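Local structure of exopolyphosphatase (Aquifex aeolicus, 1T6C) at residues K86-E91 with V113-P119; I63-I67 with F102-V106; Y125-A129 with E302-S307. The protein probably hydrolyses phosphoanhydride bonds in inorganic polyphosphate and guanosine pentaphosphate, as a calcium-binding member of the Ppx/GppA family with an actin-like fold. All blocks are in the same frame, centred on the assembly; numbering follows the deposited sequence.

Contact 1. Residues K86-E91 with V113-P119; sequences KAVATE and VVEVITP
Two neighbouring parallel strands of the N-terminal actin-like sheet meet here, 84-89 and the short edge strand 114-116. They are the two ends of a beta-alpha-beta crossover through helix 99-109. Their axes come within 4.3 Å and diverge by 39° (signed crossing angle -39°). Lys-86 starts extended and, with chi1 t and chi2 p, bends its chain across so that NZ forms a salt bridge to Glu-115 OE1 at 2.6 Å. At Ala-87 a water bridges the strands, accepting from Ala-87 N (2.9 Å) and donating to Val-113 O (2.6 Å). Ala-87 O then accepts from Glu-115 N at 2.9 Å. Val-88 pairs with Glu-115, CA to CA 4.6 Å, and its CB meets Ile-117 CD1 at 3.9 Å. Ala-89, in register with Val-116, donates from N to Glu-115 O (2.9 Å) and accepts at O from Ile-117 N (3.0 Å); its CB touches Val-114 CG1 at 3.7 Å. Beyond this the chains separate. Thr-90 is the N-cap of the next helix, and a second water spans the gap between Glu-91 N and Ile-117 O, 2.8 Å from each. Glu-91 puts OE1 3.9 Å from Pro-119 CG, while its OE2 pairs with Arg-94. The Pro-119 side chain ends about 6 Å from the bound calcium ion. Ala-87, Ala-89, Val-114 and Val-116 share one face of the sheet, where Leu-103 of helix 99-109 covers both valines and Val-106 packs on Val-114; Lys-86 and Ile-117 reach helices 119-133 and 300-313, and strand 12-19 hydrogen-bonds along the other edge of 84-89.

Contact 2. Residues I63-I67 with F102-V106; sequences IEETI and FLERV
Both segments are regular alpha-helix, single turns of helices 60-79 and 99-109, and they run side by side in the helical layer of the N-terminal actin-like domain. The axes stand 10.8 Å apart at closest approach and point nearly the same way, 29° between them (signed crossing angle -29°). Ile-63 lies level with Phe-102 (CA to CA 6.9 Å) and Ile-67 with Val-106 (6.6 Å), one helical turn further on. That wide spacing is filled by side chains. Phe-102, chi1 t, sends its ring across into the gap, where Ile-63 CG2 reaches Phe-102 CD1 at 3.9 Å, Thr-66 CG2 reaches Phe-102 CZ at 3.7 Å, and Ile-67 CG1 approaches the ring edge at Phe-102 CE1, 4.2 Å away. Ile-67 CG1 also meets Val-106 CG2 at 4.3 Å. Both isoleucines are m,t, and the Thr-66 hydroxyl turns back to Arg-62 O of its own helix. Leu-103 and Val-106 carry the packing on to strand 114-116. Above the apolar seam Arg-105 stretches over to the first helix, chi1 m and chi3 p; its NE is also salt-bridged to Glu-109. The guanidinium lays one face on Ile-67 CD1, 3.4 Å from Arg-105 CZ, and meets Glu-64 nearly in its own plane: Arg-105 NH2 makes weak bonds of 3.3 Å to Glu-64 OE1 and OE2, and Arg-105 NH1 closes the salt bridge to Glu-64 OE2 at 2.8 Å.

Contact 3. Residues Y125-A129 with E302-S307; sequences YAYLA and EGVLVS
Start with Tyr-125, whose side chain (chi1 -82°, chi2 -62°) leaves helix 119-133 and lies along helix 300-313. Val-304, with chi1 t, puts CG2 3.8 Å from the centroid of the Tyr-125 ring and only 10° off its normal, a clear CH-pi contact over the face. The ring edge meets Ser-307, with Tyr-125 CE1 3.7 Å from Ser-307 CB. Ser-307 is also t, and one water joins the two hydroxyls, 2.9 Å from Tyr-125 OH and 2.8 Å from Ser-307 OG; the same serine oxygen hydrogen-bonds a pentanediol molecule, probably from the crystallisation liquor. One turn along, Leu-128 (m,t) extends CD1 to 3.9 Å from Ser-307 CB, and its CB packs 4.1 Å from Val-306 CG1, Val-306 being t. Ala-129 CB sits 3.6 Å from Gly-303 N. The two helices cross almost at right angles, 79° in the signed sense, with axes just 7.1 Å apart. Gly-303 makes that possible: its CA lies 4.0 Å from Ala-129 CA, and Gly-303 CA gives a CA-H...O contact to Tyr-125 O at 3.2 Å, whereas an ideally placed CB on Gly-303 would fall 1.8 Å from Tyr-125 O. No direct hydrogen bond links the segments. Helix 119-133 leads from the N-terminal sheet to strand 139-146 of the second, and helix 300-313 returns after strand 292-296 to lie on strand 12-19; such a crossed pair of helices between the domains is typical of the actin-like ATPase fold.

From the N terminus the chain first passes 63-67, then 86-91, then returns to each: 102-106 closes contact 2 and 113-119 closes contact 1, so the two loops cross rather than nest. They are also neighbours in space, since helix 99-109 of contact 2 packs directly on strand 114-116 of contact 1. Contact 3 opens only afterwards, on the helix that follows strand 114-116, and closes 173 residues later, embracing the second sheet. Its Tyr-125 and Val-304 pack on Lys-86 and Ile-117, joining it to contact 1; contact 2 stays about 14 Å from contact 3 at the nearest atoms. The strands of contact 1 thus lie between the outer helices and the interdomain pair.

Contact 1. Residues K86-E91 with V113-P119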
loop_
_atom_site.group_PDB
_atom_site.type_symbol
_atom_site.label_atom_id
_atom_site.label_comp_id
_atom_site.label_asym_id
_atom_site.label_seq_id
_atom_site.Cartn_x
_atom_site.Cartn_y
_atom_site.Cartn_z
ATOM N N LYS A 86 -8.827 -14.060 -6.181
ATOM C CA LYS A 86 -8.932 -12.825 -6.942
ATOM C C LYS A 86 -7.512 -12.330 -7.201
ATOM O O LYS A 86 -6.708 -12.196 -6.274
ATOM C CB LYS A 86 -9.737 -11.758 -6.208
ATOM C CG LYS A 86 -9.800 -10.407 -6.866
ATOM C CD LYS A 86 -10.629 -10.434 -8.130
ATOM C CE LYS A 86 -10.475 -9.178 -8.938
ATOM N NZ LYS A 86 -11.486 -9.159 -10.046
ATOM N N ALA A 87 -7.194 -12.124 -8.457
ATOM C CA ALA A 87 -5.863 -11.632 -8.851
ATOM C C ALA A 87 -5.989 -10.278 -9.515
ATOM O O ALA A 87 -6.876 -10.057 -10.369
ATOM C CB ALA A 87 -5.220 -12.594 -9.767
ATOM N N VAL A 88 -5.118 -9.358 -9.108
ATOM C CA VAL A 88 -5.148 -7.987 -9.613
ATOM C C VAL A 88 -3.766 -7.557 -10.060
ATOM O O VAL A 88 -2.758 -8.075 -9.564
ATOM C CB VAL A 88 -5.728 -6.966 -8.577
ATOM C CG1 VAL A 88 -7.139 -7.304 -8.154
ATOM C CG2 VAL A 88 -4.839 -6.851 -7.354
ATOM N N ALA A 89 -3.739 -6.595 -10.961
ATOM C CA ALA A 89 -2.500 -5.951 -11.385
ATOM C C ALA A 89 -2.687 -4.445 -11.251
ATOM O O ALA A 89 -3.778 -3.948 -11.468
ATOM C CB ALA A 89 -2.152 -6.343 -12.788
ATOM N N THR A 90 -1.598 -3.748 -10.965
ATOM C CA THR A 90 -1.607 -2.294 -10.785
ATOM C C THR A 90 -1.571 -1.551 -12.098
ATOM O O THR A 90 -1.120 -2.100 -13.134
ATOM C CB THR A 90 -0.337 -1.842 -10.025
ATOM O OG1 THR A 90 0.829 -2.119 -10.826
ATOM C CG2 THR A 90 -0.127 -2.547 -8.788
ATOM N N GLU A 91 -1.960 -0.277 -12.031
ATOM C CA GLU A 91 -2.025 0.601 -13.213
ATOM C C GLU A 91 -0.631 0.795 -13.849
ATOM O O GLU A 91 -0.558 1.099 -15.019
ATOM C CB GLU A 91 -2.628 1.971 -12.860
ATOM C CG GLU A 91 -3.321 2.677 -14.036
ATOM C CD GLU A 91 -2.844 4.098 -14.239
ATOM O OE1 GLU A 91 -3.004 4.907 -13.301
ATOM O OE2 GLU A 91 -2.331 4.411 -15.335
ATOM N N VAL A 113 -7.553 -15.374 -14.368
ATOM C CA VAL A 113 -7.811 -13.998 -14.804
ATOM C C VAL A 113 -7.176 -13.017 -13.819
ATOM O O VAL A 113 -7.369 -13.149 -12.621
ATOM C CB VAL A 113 -9.330 -13.704 -14.941
ATOM C CG1 VAL A 113 -9.579 -12.274 -15.293
ATOM C CG2 VAL A 113 -9.919 -14.599 -16.023
ATOM N N VAL A 114 -6.396 -12.084 -14.349
ATOM C CA VAL A 114 -5.817 -10.987 -13.570
ATOM C C VAL A 114 -6.531 -9.710 -14.036
ATOM O O VAL A 114 -6.549 -9.398 -15.221
ATOM C CB VAL A 114 -4.317 -10.840 -13.831
ATOM C CG1 VAL A 114 -3.759 -9.614 -13.053
ATOM C CG2 VAL A 114 -3.566 -12.103 -13.454
ATOM N N GLU A 115 -7.188 -9.030 -13.102
ATOM C CA GLU A 115 -7.859 -7.780 -13.384
ATOM C C GLU A 115 -6.916 -6.614 -13.151
ATOM O O GLU A 115 -6.360 -6.489 -12.085
ATOM C CB GLU A 115 -9.066 -7.603 -12.479
ATOM C CG GLU A 115 -9.835 -6.357 -12.881
ATOM C CD GLU A 115 -10.975 -6.023 -11.954
ATOM O OE1 GLU A 115 -11.143 -6.674 -10.887
ATOM O OE2 GLU A 115 -11.688 -5.055 -12.306
ATOM N N VAL A 116 -6.741 -5.772 -14.169
ATOM C CA VAL A 116 -6.025 -4.511 -14.017
ATOM C C VAL A 116 -6.950 -3.542 -13.316
ATOM O O VAL A 116 -8.052 -3.274 -13.773
ATOM C CB VAL A 116 -5.547 -3.930 -15.369
ATOM C CG1 VAL A 116 -4.850 -2.612 -15.160
ATOM C CG2 VAL A 116 -4.634 -4.891 -16.029
ATOM N N ILE A 117 -6.534 -3.073 -12.149
ATOM C CA ILE A 117 -7.356 -2.180 -11.361
ATOM C C ILE A 117 -6.724 -0.788 -11.266
ATOM O O ILE A 117 -5.500 -0.624 -11.409
ATOM C CB ILE A 117 -7.670 -2.732 -9.955
ATOM C CG1 ILE A 117 -6.398 -2.930 -9.127
ATOM C CG2 ILE A 117 -8.450 -4.061 -10.061
ATOM C CD1 ILE A 117 -6.696 -3.266 -7.643
ATOM N N THR A 118 -7.583 0.214 -11.074
ATOM C CA THR A 118 -7.137 1.592 -10.936
ATOM C C THR A 118 -6.621 1.843 -9.513
ATOM O O THR A 118 -6.914 1.066 -8.618
ATOM C CB THR A 118 -8.267 2.550 -11.185
ATOM O OG1 THR A 118 -9.308 2.301 -10.224
ATOM C CG2 THR A 118 -8.893 2.324 -12.547
ATOM N N PRO A 119 -5.852 2.905 -9.320
ATOM C CA PRO A 119 -5.414 3.302 -7.975
ATOM C C PRO A 119 -6.596 3.570 -7.067
ATOM O O PRO A 119 -6.575 3.264 -5.881
ATOM C CB PRO A 119 -4.558 4.549 -8.252
ATOM C CG PRO A 119 -4.100 4.342 -9.637
ATOM C CD PRO A 119 -5.251 3.777 -10.344
HETATM O O HOH W 1 -9.028 -12.876 -10.576
HETATM O O HOH W 2 -3.551 0.565 -9.833
#

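Contact 2. Residues I63-I67 with F102-V106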
loop_
_atom_site.group_PDB
_atom_site.type_symbol
_atom_site.label_atom_id
_atom_site.label_comp_id
_atom_site.label_asym_id
_atom_site.label_seq_id
_atom_site.Cartn_x
_atom_site.Cartn_y
_atom_site.Cartn_z
ATOM N N ILE A 63 8.255 -10.992 -18.158
ATOM C CA ILE A 63 6.991 -11.703 -18.388
ATOM C C ILE A 63 7.162 -13.180 -18.063
ATOM O O ILE A 63 6.333 -13.784 -17.412
ATOM C CB ILE A 63 6.501 -11.540 -19.858
ATOM C CG1 ILE A 63 5.892 -10.162 -20.057
ATOM C CG2 ILE A 63 5.533 -12.650 -20.255
ATOM C CD1 ILE A 63 5.619 -9.811 -21.516
ATOM N N GLU A 64 8.221 -13.802 -18.573
ATOM C CA GLU A 64 8.348 -15.248 -18.428
ATOM C C GLU A 64 8.550 -15.617 -16.971
ATOM O O GLU A 64 7.982 -16.600 -16.502
ATOM C CB GLU A 64 9.534 -15.756 -19.246
ATOM C CG GLU A 64 9.332 -15.622 -20.737
ATOM C CD GLU A 64 8.308 -16.588 -21.302
ATOM O OE1 GLU A 64 7.867 -17.541 -20.609
ATOM O OE2 GLU A 64 7.980 -16.414 -22.489
ATOM N N GLU A 65 9.350 -14.838 -16.251
ATOM C CA GLU A 65 9.552 -15.119 -14.836
ATOM C C GLU A 65 8.229 -14.940 -14.084
ATOM O O GLU A 65 7.901 -15.716 -13.176
ATOM C CB GLU A 65 10.611 -14.220 -14.193
ATOM C CG GLU A 65 10.928 -14.697 -12.788
ATOM C CD GLU A 65 12.050 -13.947 -12.095
ATOM O OE1 GLU A 65 12.671 -13.098 -12.733
ATOM O OE2 GLU A 65 12.302 -14.220 -10.896
ATOM N N THR A 66 7.482 -13.908 -14.457
ATOM C CA THR A 66 6.215 -13.620 -13.774
ATOM C C THR A 66 5.220 -14.760 -14.012
ATOM O O THR A 66 4.584 -15.226 -13.072
ATOM C CB THR A 66 5.653 -12.277 -14.220
ATOM O OG1 THR A 66 6.530 -11.211 -13.839
ATOM C CG2 THR A 66 4.338 -11.952 -13.490
ATOM N N ILE A 67 5.152 -15.265 -15.247
ATOM C CA ILE A 67 4.298 -16.404 -15.541
ATOM C C ILE A 67 4.728 -17.619 -14.699
ATOM O O ILE A 67 3.883 -18.315 -14.153
ATOM C CB ILE A 67 4.265 -16.699 -17.056
ATOM C CG1 ILE A 67 3.481 -15.597 -17.768
ATOM C CG2 ILE A 67 3.646 -18.063 -17.359
ATOM C CD1 ILE A 67 3.476 -15.704 -19.238
ATOM N N PHE A 102 0.317 -10.047 -22.350
ATOM C CA PHE A 102 0.769 -10.676 -21.110
ATOM C C PHE A 102 -0.409 -11.282 -20.309
ATOM O O PHE A 102 -0.348 -12.432 -19.904
ATOM C CB PHE A 102 1.525 -9.659 -20.260
ATOM C CG PHE A 102 1.684 -10.049 -18.824
ATOM C CD1 PHE A 102 2.337 -11.220 -18.472
ATOM C CD2 PHE A 102 1.194 -9.229 -17.817
ATOM C CE1 PHE A 102 2.491 -11.561 -17.152
ATOM C CE2 PHE A 102 1.324 -9.576 -16.490
ATOM C CZ PHE A 102 1.987 -10.748 -16.151
ATOM N N LEU A 103 -1.479 -10.516 -20.096
ATOM C CA LEU A 103 -2.613 -11.036 -19.325
ATOM C C LEU A 103 -3.358 -12.194 -20.008
ATOM O O LEU A 103 -3.937 -13.076 -19.336
ATOM C CB LEU A 103 -3.653 -9.928 -19.120
ATOM C CG LEU A 103 -3.263 -8.643 -18.401
ATOM C CD1 LEU A 103 -4.365 -7.595 -18.539
ATOM C CD2 LEU A 103 -2.989 -8.912 -16.963
ATOM N N GLU A 104 -3.393 -12.164 -21.341
ATOM C CA GLU A 104 -3.923 -13.279 -22.121
ATOM C C GLU A 104 -3.076 -14.537 -21.944
ATOM O O GLU A 104 -3.605 -15.637 -21.816
ATOM C CB GLU A 104 -4.022 -12.919 -23.618
ATOM C CG GLU A 104 -4.357 -14.098 -24.533
ATOM C CD GLU A 104 -5.752 -14.671 -24.355
ATOM O OE1 GLU A 104 -6.602 -14.044 -23.679
ATOM O OE2 GLU A 104 -6.014 -15.745 -24.944
ATOM N N ARG A 105 -1.758 -14.401 -21.930
ATOM C CA ARG A 105 -0.913 -15.571 -21.636
ATOM C C ARG A 105 -1.228 -16.133 -20.252
ATOM O O ARG A 105 -1.231 -17.325 -20.059
ATOM C CB ARG A 105 0.572 -15.221 -21.699
ATOM C CG ARG A 105 1.122 -14.982 -23.095
ATOM C CD ARG A 105 2.648 -14.911 -23.109
ATOM N NE ARG A 105 3.238 -16.193 -22.708
ATOM C CZ ARG A 105 4.518 -16.376 -22.389
ATOM N NH1 ARG A 105 5.389 -15.381 -22.477
ATOM N NH2 ARG A 105 4.931 -17.582 -22.021
ATOM N N VAL A 106 -1.501 -15.261 -19.286
ATOM C CA VAL A 106 -1.793 -15.747 -17.950
ATOM C C VAL A 106 -3.102 -16.561 -17.929
ATOM O O VAL A 106 -3.188 -17.588 -17.295
ATOM C CB VAL A 106 -1.804 -14.602 -16.911
ATOM C CG1 VAL A 106 -2.212 -15.112 -15.538
ATOM C CG2 VAL A 106 -0.437 -13.958 -16.828
#

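Contact 3. Residues Y125-A129 with E302-S307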
loop_
_atom_site.group_PDB
_atom_site.type_symbol
_atom_site.label_atom_id
_atom_site.label_comp_id
_atom_site.label_asym_id
_atom_site.label_seq_id
_atom_site.Cartn_x
_atom_site.Cartn_y
_atom_site.Cartn_z
ATOM N N TYR A 125 -10.373 -1.363 -2.068
ATOM C CA TYR A 125 -10.016 -2.603 -1.415
ATOM C C TYR A 125 -9.320 -2.341 -0.079
ATOM O O TYR A 125 -9.621 -2.997 0.908
ATOM C CB TYR A 125 -9.088 -3.416 -2.317
ATOM C CG TYR A 125 -9.768 -4.230 -3.386
ATOM C CD1 TYR A 125 -10.661 -5.248 -3.056
ATOM C CD2 TYR A 125 -9.431 -4.062 -4.732
ATOM C CE1 TYR A 125 -11.239 -6.011 -4.032
ATOM C CE2 TYR A 125 -10.017 -4.806 -5.710
ATOM C CZ TYR A 125 -10.935 -5.763 -5.367
ATOM O OH TYR A 125 -11.498 -6.532 -6.350
ATOM N N ALA A 126 -8.404 -1.370 -0.025
ATOM C CA ALA A 126 -7.675 -1.063 1.209
ATOM C C ALA A 126 -8.656 -0.605 2.262
ATOM O O ALA A 126 -8.516 -0.959 3.417
ATOM C CB ALA A 126 -6.645 -0.014 0.950
ATOM N N TYR A 127 -9.645 0.172 1.845
ATOM C CA TYR A 127 -10.687 0.613 2.756
ATOM C C TYR A 127 -11.445 -0.555 3.391
ATOM O O TYR A 127 -11.715 -0.542 4.612
ATOM C CB TYR A 127 -11.647 1.552 2.026
ATOM C CG TYR A 127 -12.683 2.133 2.938
ATOM C CD1 TYR A 127 -13.843 1.419 3.225
ATOM C CD2 TYR A 127 -12.520 3.395 3.475
ATOM C CE1 TYR A 127 -14.785 1.943 4.062
ATOM C CE2 TYR A 127 -13.468 3.930 4.333
ATOM C CZ TYR A 127 -14.605 3.207 4.584
ATOM O OH TYR A 127 -15.554 3.716 5.438
ATOM N N LEU A 128 -11.796 -1.560 2.606
ATOM C CA LEU A 128 -12.406 -2.786 3.148
ATOM C C LEU A 128 -11.519 -3.479 4.161
ATOM O O LEU A 128 -11.974 -3.998 5.142
ATOM C CB LEU A 128 -12.754 -3.786 2.041
ATOM C CG LEU A 128 -13.837 -3.356 1.061
ATOM C CD1 LEU A 128 -14.068 -4.476 0.041
ATOM C CD2 LEU A 128 -15.120 -3.064 1.785
ATOM N N ALA A 129 -10.214 -3.525 3.913
ATOM C CA ALA A 129 -9.312 -4.111 4.872
ATOM C C ALA A 129 -9.366 -3.445 6.230
ATOM O O ALA A 129 -9.273 -4.112 7.232
ATOM C CB ALA A 129 -7.896 -4.095 4.324
ATOM N N GLU A 302 -4.972 -7.610 1.646
ATOM C CA GLU A 302 -5.893 -8.193 2.614
ATOM C C GLU A 302 -7.337 -7.761 2.324
ATOM O O GLU A 302 -8.279 -8.504 2.585
ATOM C CB GLU A 302 -5.489 -7.819 4.032
ATOM C CG GLU A 302 -4.107 -8.309 4.466
ATOM C CD GLU A 302 -2.924 -7.457 4.006
ATOM O OE1 GLU A 302 -3.099 -6.308 3.521
ATOM O OE2 GLU A 302 -1.767 -7.961 4.151
ATOM N N GLY A 303 -7.516 -6.581 1.756
ATOM C CA GLY A 303 -8.853 -6.086 1.411
ATOM C C GLY A 303 -9.489 -6.884 0.301
ATOM O O GLY A 303 -10.708 -7.038 0.246
ATOM N N VAL A 304 -8.663 -7.387 -0.614
ATOM C CA VAL A 304 -9.170 -8.315 -1.608
ATOM C C VAL A 304 -9.760 -9.577 -0.945
ATOM O O VAL A 304 -10.796 -10.095 -1.380
ATOM C CB VAL A 304 -8.056 -8.683 -2.624
ATOM C CG1 VAL A 304 -8.488 -9.834 -3.558
ATOM C CG2 VAL A 304 -7.651 -7.459 -3.452
ATOM N N LEU A 305 -9.131 -10.039 0.122
ATOM C CA LEU A 305 -9.615 -11.203 0.861
ATOM C C LEU A 305 -10.952 -10.867 1.511
ATOM O O LEU A 305 -11.896 -11.666 1.484
ATOM C CB LEU A 305 -8.631 -11.642 1.924
ATOM C CG LEU A 305 -7.186 -11.872 1.509
ATOM C CD1 LEU A 305 -6.338 -12.016 2.737
ATOM C CD2 LEU A 305 -7.069 -13.092 0.611
ATOM N N VAL A 306 -11.035 -9.677 2.094
ATOM C CA VAL A 306 -12.270 -9.248 2.726
ATOM C C VAL A 306 -13.390 -9.197 1.682
ATOM O O VAL A 306 -14.511 -9.640 1.935
ATOM C CB VAL A 306 -12.116 -7.881 3.437
ATOM C CG1 VAL A 306 -13.468 -7.394 3.917
ATOM C CG2 VAL A 306 -11.146 -7.992 4.615
ATOM N N SER A 307 -13.091 -8.667 0.510
ATOM C CA SER A 307 -14.070 -8.554 -0.559
ATOM C C SER A 307 -14.609 -9.928 -0.942
ATOM O O SER A 307 -15.817 -10.079 -1.162
ATOM C CB SER A 307 -13.442 -7.864 -1.761
ATOM O OG SER A 307 -14.332 -7.833 -2.856
HETATM O O HOH W 3 -12.924 -8.750 -5.086
#